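Local coordinates for protein dTDP-4-amino-4,6-dideoxyglucose formyltransferase (Shewanella sp. FDAARGOS_354, PDB 6V2T) that probably transfers a formyl group from a folate cofactor to the amino group of dTDP-4-amino-4,6-dideoxyglucose, probably for lipopolysaccharide O-antigen synthesis, at residues 25-30 and 93-98; 133-138 and 235-240. One frame throughout, in Å; residues are numbered along the deposited sequence.

Interaction 1: 25-30 and 93-98; sequences HVLIVS and ELVVSA
Leu27 and Val29 of strand 25-30 carry the main-chain ladder to strand 94-98, each giving its N-H to one carbonyl and its C=O to the amide two residues further along, as parallel pairing requires. Leu27 N binds Leu94 O at 2.9 Å, and Val96 N returns to Leu27 O at 2.8 Å. The next rung runs from Val29 N to Val96 O, and Ala98 N to Val29 O follows at 2.8 Å, nearly straight at 175°. Before the first rung, Glu93 N makes a further main-chain bond to His25 O. Alpha C-H groups of Val26, Ile28, Val95 and Ser97 add contacts to the ladder carbonyls.

Polar side chains finish both ends. Glu93, bent at its second torsion (chi2 68°), brings OE1 back to His25 N at 2.9 Å. The imidazole lies beside the carboxylate, planes 53° apart, with a weak bond from His25 ND1 to the same OE1; a water in the ring plane lies near both His25 ND1 and Glu93 OE2, too close to each for the bridge to be certain. At the far end Ser30 OG donates to Ala98 O at 2.6 Å, in the carbonyl plane.

Apolar side chains pair on both faces: Val26 lies alongside Leu94, its CG1 4.1 Å from Leu94 CD2, and Val29 CG2 meets Val95 CG1 at 4.0 Å.

These are inner strands of the Rossmann-like formyltransferase sheet, flanked by strands 53-60 and 113-118. Helix 33-45 covers Ile28, Ser30 and Ala98; on the other face, Ser97 touches the bound folic acid.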
loop_
_atom_site.group_PDB
_atom_site.type_symbol
_atom_site.label_atom_id
_atom_site.label_comp_id
_atom_site.label_asym_id
_atom_site.label_seq_id
_atom_site.Cartn_x
_atom_site.Cartn_y
_atom_site.Cartn_z
ATOM N N HIS B 25 6.105 34.321 -30.237
ATOM C CA HIS B 25 6.060 34.138 -28.766
ATOM C C HIS B 25 5.011 33.079 -28.415
ATOM O O HIS B 25 3.833 33.266 -28.784
ATOM C CB HIS B 25 5.753 35.483 -28.106
ATOM C CG HIS B 25 6.622 36.569 -28.652
ATOM N ND1 HIS B 25 6.162 37.501 -29.561
ATOM C CD2 HIS B 25 7.938 36.821 -28.479
ATOM C CE1 HIS B 25 7.150 38.310 -29.892
ATOM N NE2 HIS B 25 8.251 37.909 -29.246
ATOM N N VAL B 26 5.435 32.005 -27.754
ATOM C CA VAL B 26 4.552 30.914 -27.248
ATOM C C VAL B 26 4.560 30.973 -25.725
ATOM O O VAL B 26 5.686 30.965 -25.139
ATOM C CB VAL B 26 5.002 29.537 -27.758
ATOM C CG1 VAL B 26 4.234 28.410 -27.084
ATOM C CG2 VAL B 26 4.934 29.444 -29.273
ATOM N N LEU B 27 3.374 31.072 -25.107
ATOM C CA LEU B 27 3.220 31.052 -23.636
ATOM C C LEU B 27 2.839 29.636 -23.175
ATOM O O LEU B 27 1.781 29.089 -23.589
ATOM C CB LEU B 27 2.206 32.095 -23.167
ATOM C CG LEU B 27 1.860 32.011 -21.678
ATOM C CD1 LEU B 27 3.064 32.425 -20.833
ATOM C CD2 LEU B 27 0.652 32.873 -21.348
ATOM N N ILE B 28 3.654 29.061 -22.293
ATOM C CA ILE B 28 3.356 27.743 -21.682
ATOM C C ILE B 28 2.906 28.003 -20.248
ATOM O O ILE B 28 3.674 28.604 -19.461
ATOM C CB ILE B 28 4.547 26.794 -21.884
ATOM C CG1 ILE B 28 4.763 26.570 -23.387
ATOM C CG2 ILE B 28 4.337 25.480 -21.151
ATOM C CD1 ILE B 28 6.090 25.986 -23.713
ATOM N N VAL B 29 1.631 27.694 -19.972
ATOM C CA VAL B 29 1.033 27.798 -18.617
ATOM C C VAL B 29 0.897 26.384 -18.074
ATOM O O VAL B 29 0.236 25.539 -18.708
ATOM C CB VAL B 29 -0.325 28.506 -18.590
ATOM C CG1 VAL B 29 -0.780 28.757 -17.159
ATOM C CG2 VAL B 29 -0.305 29.803 -19.368
ATOM N N SER B 30 1.489 26.141 -16.921
ATOM C CA SER B 30 1.649 24.773 -16.397
ATOM C C SER B 30 1.793 24.771 -14.875
ATOM O O SER B 30 2.530 25.626 -14.330
ATOM C CB SER B 30 2.832 24.133 -17.020
ATOM O OG SER B 30 2.942 22.807 -16.545
ATOM N N GLU B 93 1.345 34.628 -29.684
ATOM C CA GLU B 93 0.666 34.055 -30.879
ATOM C C GLU B 93 -0.027 32.736 -30.505
ATOM O O GLU B 93 -0.956 32.304 -31.246
ATOM C CB GLU B 93 1.686 33.844 -31.994
ATOM C CG GLU B 93 2.054 35.131 -32.699
ATOM C CD GLU B 93 2.831 36.143 -31.867
ATOM O OE1 GLU B 93 3.844 35.761 -31.221
ATOM O OE2 GLU B 93 2.421 37.295 -31.871
ATOM N N LEU B 94 0.458 32.065 -29.469
ATOM C CA LEU B 94 -0.044 30.727 -29.049
ATOM C C LEU B 94 0.065 30.577 -27.537
ATOM O O LEU B 94 1.127 30.892 -27.004
ATOM C CB LEU B 94 0.782 29.651 -29.747
ATOM C CG LEU B 94 0.524 28.222 -29.269
ATOM C CD1 LEU B 94 -0.917 27.797 -29.611
ATOM C CD2 LEU B 94 1.524 27.245 -29.875
ATOM N N VAL B 95 -0.956 30.007 -26.896
ATOM C CA VAL B 95 -0.886 29.584 -25.473
ATOM C C VAL B 95 -1.079 28.073 -25.414
ATOM O O VAL B 95 -2.047 27.587 -26.038
ATOM C CB VAL B 95 -1.906 30.315 -24.584
ATOM C CG1 VAL B 95 -1.743 29.913 -23.124
ATOM C CG2 VAL B 95 -1.796 31.812 -24.739
ATOM N N VAL B 96 -0.198 27.390 -24.675
ATOM C CA VAL B 96 -0.276 25.930 -24.384
ATOM C C VAL B 96 -0.511 25.736 -22.882
ATOM O O VAL B 96 0.326 26.139 -22.055
ATOM C CB VAL B 96 0.953 25.153 -24.885
ATOM C CG1 VAL B 96 0.839 23.688 -24.520
ATOM C CG2 VAL B 96 1.157 25.318 -26.383
ATOM N N SER B 97 -1.657 25.147 -22.554
ATOM C CA SER B 97 -1.985 24.689 -21.197
ATOM C C SER B 97 -1.374 23.308 -21.018
ATOM O O SER B 97 -1.782 22.383 -21.736
ATOM C CB SER B 97 -3.467 24.638 -20.980
ATOM O OG SER B 97 -3.725 23.806 -19.878
ATOM N N ALA B 98 -0.433 23.182 -20.105
ATOM C CA ALA B 98 0.225 21.904 -19.767
ATOM C C ALA B 98 -0.137 21.572 -18.318
ATOM O O ALA B 98 0.625 21.943 -17.397
ATOM C CB ALA B 98 1.713 22.010 -20.004
HETATM O O HOH W 1 4.058 38.581 -30.435
#

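Interaction 2: 133-138 and 235-240; sequences FSIINK and LLRALS. With EDO (1,2-ethanediol), chain I.
Two like charges, Lys138 and Arg237, come together at the edge of this helix-helix contact, with Lys138 NZ only 3.7 Å from Arg237 NH2. Asp234 forms salt bridges to both, at Lys138 NZ and Arg237 NE, and so probably offsets much of the repulsion. A 1,2-ethanediol molecule, probably from the crystallisation liquor, also joins the pair. Its O1 sits in the guanidinium plane and accepts from Arg237 NH2 at 2.8 Å, while Lys138 NZ binds both hydroxyls, O2 at 2.8 Å and O1 more loosely.

The lysine is further fixed by its own helix. Lys138 leaves helical geometry with a positive phi of 67°, and its side chain folds back at chi2 (-51°) to bring NZ to Ile135 O at 2.8 Å, nearly in line with the carbonyl. Arg237 stretches out from CG to NE beside Ile135, whose CG2 lies over the centre of one guanidinium face, 3.8 Å above the plane. Arg237 NH1 hydrogen-bonds to Asp169 O.

Next to this polar edge the helices meet through a small apolar patch. Ala238 CB packs against Ile135 CG2 at 3.5 Å and Ile136 CG1 at 3.6 Å; Ile135 reaches past the methyl to the main chain, while Ile136 touches the methyl alone. Further along, Ile136 and Leu235 lie side by side, their CD1 atoms 4.0 Å apart.

Helix 130-137 belongs to the Formyl transferase region and helix 229-238 to the C-terminal dimerization region, whose Leu236 packs on Ile233 of the second subunit. The arrangement, apolar in its middle and charged at its edge, is consistent with helix packing between those two regions of the formyltransferase.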
loop_
_atom_site.group_PDB
_atom_site.type_symbol
_atom_site.label_atom_id
_atom_site.label_comp_id
_atom_site.label_asym_id
_atom_site.label_seq_id
_atom_site.Cartn_x
_atom_site.Cartn_y
_atom_site.Cartn_z
ATOM N N PHE B 133 -11.411 7.548 -12.607
ATOM C CA PHE B 133 -12.736 7.226 -13.222
ATOM C C PHE B 133 -12.575 6.072 -14.223
ATOM O O PHE B 133 -13.353 5.154 -14.156
ATOM C CB PHE B 133 -13.359 8.489 -13.801
ATOM C CG PHE B 133 -13.666 9.492 -12.721
ATOM C CD1 PHE B 133 -14.822 9.371 -11.959
ATOM C CD2 PHE B 133 -12.777 10.516 -12.429
ATOM C CE1 PHE B 133 -15.077 10.274 -10.935
ATOM C CE2 PHE B 133 -13.020 11.382 -11.370
ATOM C CZ PHE B 133 -14.185 11.281 -10.663
ATOM N N SER B 134 -11.555 6.054 -15.064
ATOM C CA SER B 134 -11.434 4.957 -16.054
ATOM C C SER B 134 -11.274 3.609 -15.332
ATOM O O SER B 134 -11.786 2.598 -15.867
ATOM C CB SER B 134 -10.325 5.179 -17.063
ATOM O OG SER B 134 -10.724 6.149 -18.014
ATOM N N ILE B 135 -10.519 3.548 -14.224
ATOM C CA ILE B 135 -10.208 2.241 -13.583
ATOM C C ILE B 135 -11.543 1.622 -13.176
ATOM O O ILE B 135 -11.692 0.405 -13.272
ATOM C CB ILE B 135 -9.236 2.393 -12.390
ATOM C CG1 ILE B 135 -7.793 2.476 -12.893
ATOM C CG2 ILE B 135 -9.431 1.281 -11.358
ATOM C CD1 ILE B 135 -6.761 3.056 -11.879
ATOM N N ILE B 136 -12.444 2.464 -12.710
ATOM C CA ILE B 136 -13.787 2.086 -12.231
ATOM C C ILE B 136 -14.746 1.873 -13.404
ATOM O O ILE B 136 -15.414 0.823 -13.389
ATOM C CB ILE B 136 -14.322 3.141 -11.274
ATOM C CG1 ILE B 136 -13.451 3.238 -10.013
ATOM C CG2 ILE B 136 -15.765 2.838 -10.922
ATOM C CD1 ILE B 136 -13.684 4.510 -9.250
ATOM N N ASN B 137 -14.858 2.823 -14.348
ATOM C CA ASN B 137 -15.979 2.769 -15.340
ATOM C C ASN B 137 -15.518 2.148 -16.667
ATOM O O ASN B 137 -16.321 2.109 -17.572
ATOM C CB ASN B 137 -16.662 4.118 -15.528
ATOM C CG ASN B 137 -15.795 5.202 -16.137
ATOM O OD1 ASN B 137 -14.842 4.962 -16.904
ATOM N ND2 ASN B 137 -16.176 6.426 -15.826
ATOM N N LYS B 138 -14.244 1.775 -16.802
ATOM C CA LYS B 138 -13.683 0.990 -17.928
ATOM C C LYS B 138 -13.702 1.777 -19.236
ATOM O O LYS B 138 -13.273 1.190 -20.252
ATOM C CB LYS B 138 -14.459 -0.328 -18.076
ATOM C CG LYS B 138 -14.625 -1.121 -16.787
ATOM C CD LYS B 138 -13.311 -1.364 -16.019
ATOM C CE LYS B 138 -13.512 -1.976 -14.637
ATOM N NZ LYS B 138 -12.206 -2.228 -13.987
ATOM N N LEU B 235 -12.466 -0.118 -7.012
ATOM C CA LEU B 235 -12.681 1.210 -6.374
ATOM C C LEU B 235 -11.435 1.618 -5.574
ATOM O O LEU B 235 -10.985 2.805 -5.719
ATOM C CB LEU B 235 -13.893 1.120 -5.447
ATOM C CG LEU B 235 -14.148 2.322 -4.541
ATOM C CD1 LEU B 235 -14.349 3.562 -5.379
ATOM C CD2 LEU B 235 -15.371 2.075 -3.640
ATOM N N LEU B 236 -10.936 0.726 -4.707
ATOM C CA LEU B 236 -9.795 1.075 -3.801
ATOM C C LEU B 236 -8.506 1.252 -4.630
ATOM O O LEU B 236 -7.752 2.187 -4.337
ATOM C CB LEU B 236 -9.641 0.005 -2.720
ATOM C CG LEU B 236 -10.821 -0.132 -1.764
ATOM C CD1 LEU B 236 -10.573 -1.266 -0.781
ATOM C CD2 LEU B 236 -11.111 1.174 -1.031
ATOM N N ARG B 237 -8.267 0.434 -5.658
ATOM C CA ARG B 237 -7.067 0.633 -6.526
ATOM C C ARG B 237 -7.182 1.938 -7.321
ATOM O O ARG B 237 -6.132 2.650 -7.428
ATOM C CB ARG B 237 -6.739 -0.611 -7.361
ATOM C CG ARG B 237 -7.550 -0.788 -8.635
ATOM C CD ARG B 237 -7.236 -2.177 -9.185
ATOM N NE ARG B 237 -8.160 -2.570 -10.231
ATOM C CZ ARG B 237 -8.036 -2.324 -11.530
ATOM N NH1 ARG B 237 -7.006 -1.651 -12.031
ATOM N NH2 ARG B 237 -8.980 -2.764 -12.340
ATOM N N ALA B 238 -8.396 2.329 -7.756
ATOM C CA ALA B 238 -8.654 3.586 -8.489
ATOM C C ALA B 238 -8.285 4.778 -7.596
ATOM O O ALA B 238 -7.847 5.789 -8.123
ATOM C CB ALA B 238 -10.107 3.703 -8.897
ATOM N N LEU B 239 -8.515 4.646 -6.292
ATOM C CA LEU B 239 -8.386 5.736 -5.284
ATOM C C LEU B 239 -7.007 5.673 -4.594
ATOM O O LEU B 239 -6.734 6.502 -3.708
ATOM C CB LEU B 239 -9.537 5.591 -4.299
ATOM C CG LEU B 239 -10.908 5.947 -4.881
ATOM C CD1 LEU B 239 -11.999 5.821 -3.825
ATOM C CD2 LEU B 239 -10.939 7.340 -5.501
ATOM N N SER B 240 -6.140 4.777 -5.033
ATOM C CA SER B 240 -4.785 4.580 -4.477
ATOM C C SER B 240 -3.769 5.209 -5.410
ATOM O O SER B 240 -3.688 4.820 -6.590
ATOM C CB SER B 240 -4.510 3.150 -4.194
ATOM O OG SER B 240 -5.481 2.671 -3.289
HETATM C C1 EDO I . -8.774 -3.078 -15.971
HETATM O O1 EDO I . -9.224 -2.076 -15.062
HETATM C C2 EDO I . -9.941 -3.581 -16.719
HETATM O O2 EDO I . -11.003 -3.918 -15.820
#

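In the fold
Interaction 1 lies in the core and interaction 2 is only partly buried; they fall on opposite sides of the chain's centre, about 31 Å apart between centres, and share no strand or helix. The first joins neighbouring strands within one sheet, so backbone hydrogen bonds dominate and side chains add packing and polar ends. In the second, two helices from different family regions meet without any direct hydrogen bond between the segments, relying on short apolar contacts beside two like charges that share the salt-bridge partner Asp234. Residues 93-98 reach the folate pocket through Ser97, whereas in 235-240 it is Leu236, outside the contact itself, that packs on the second subunit.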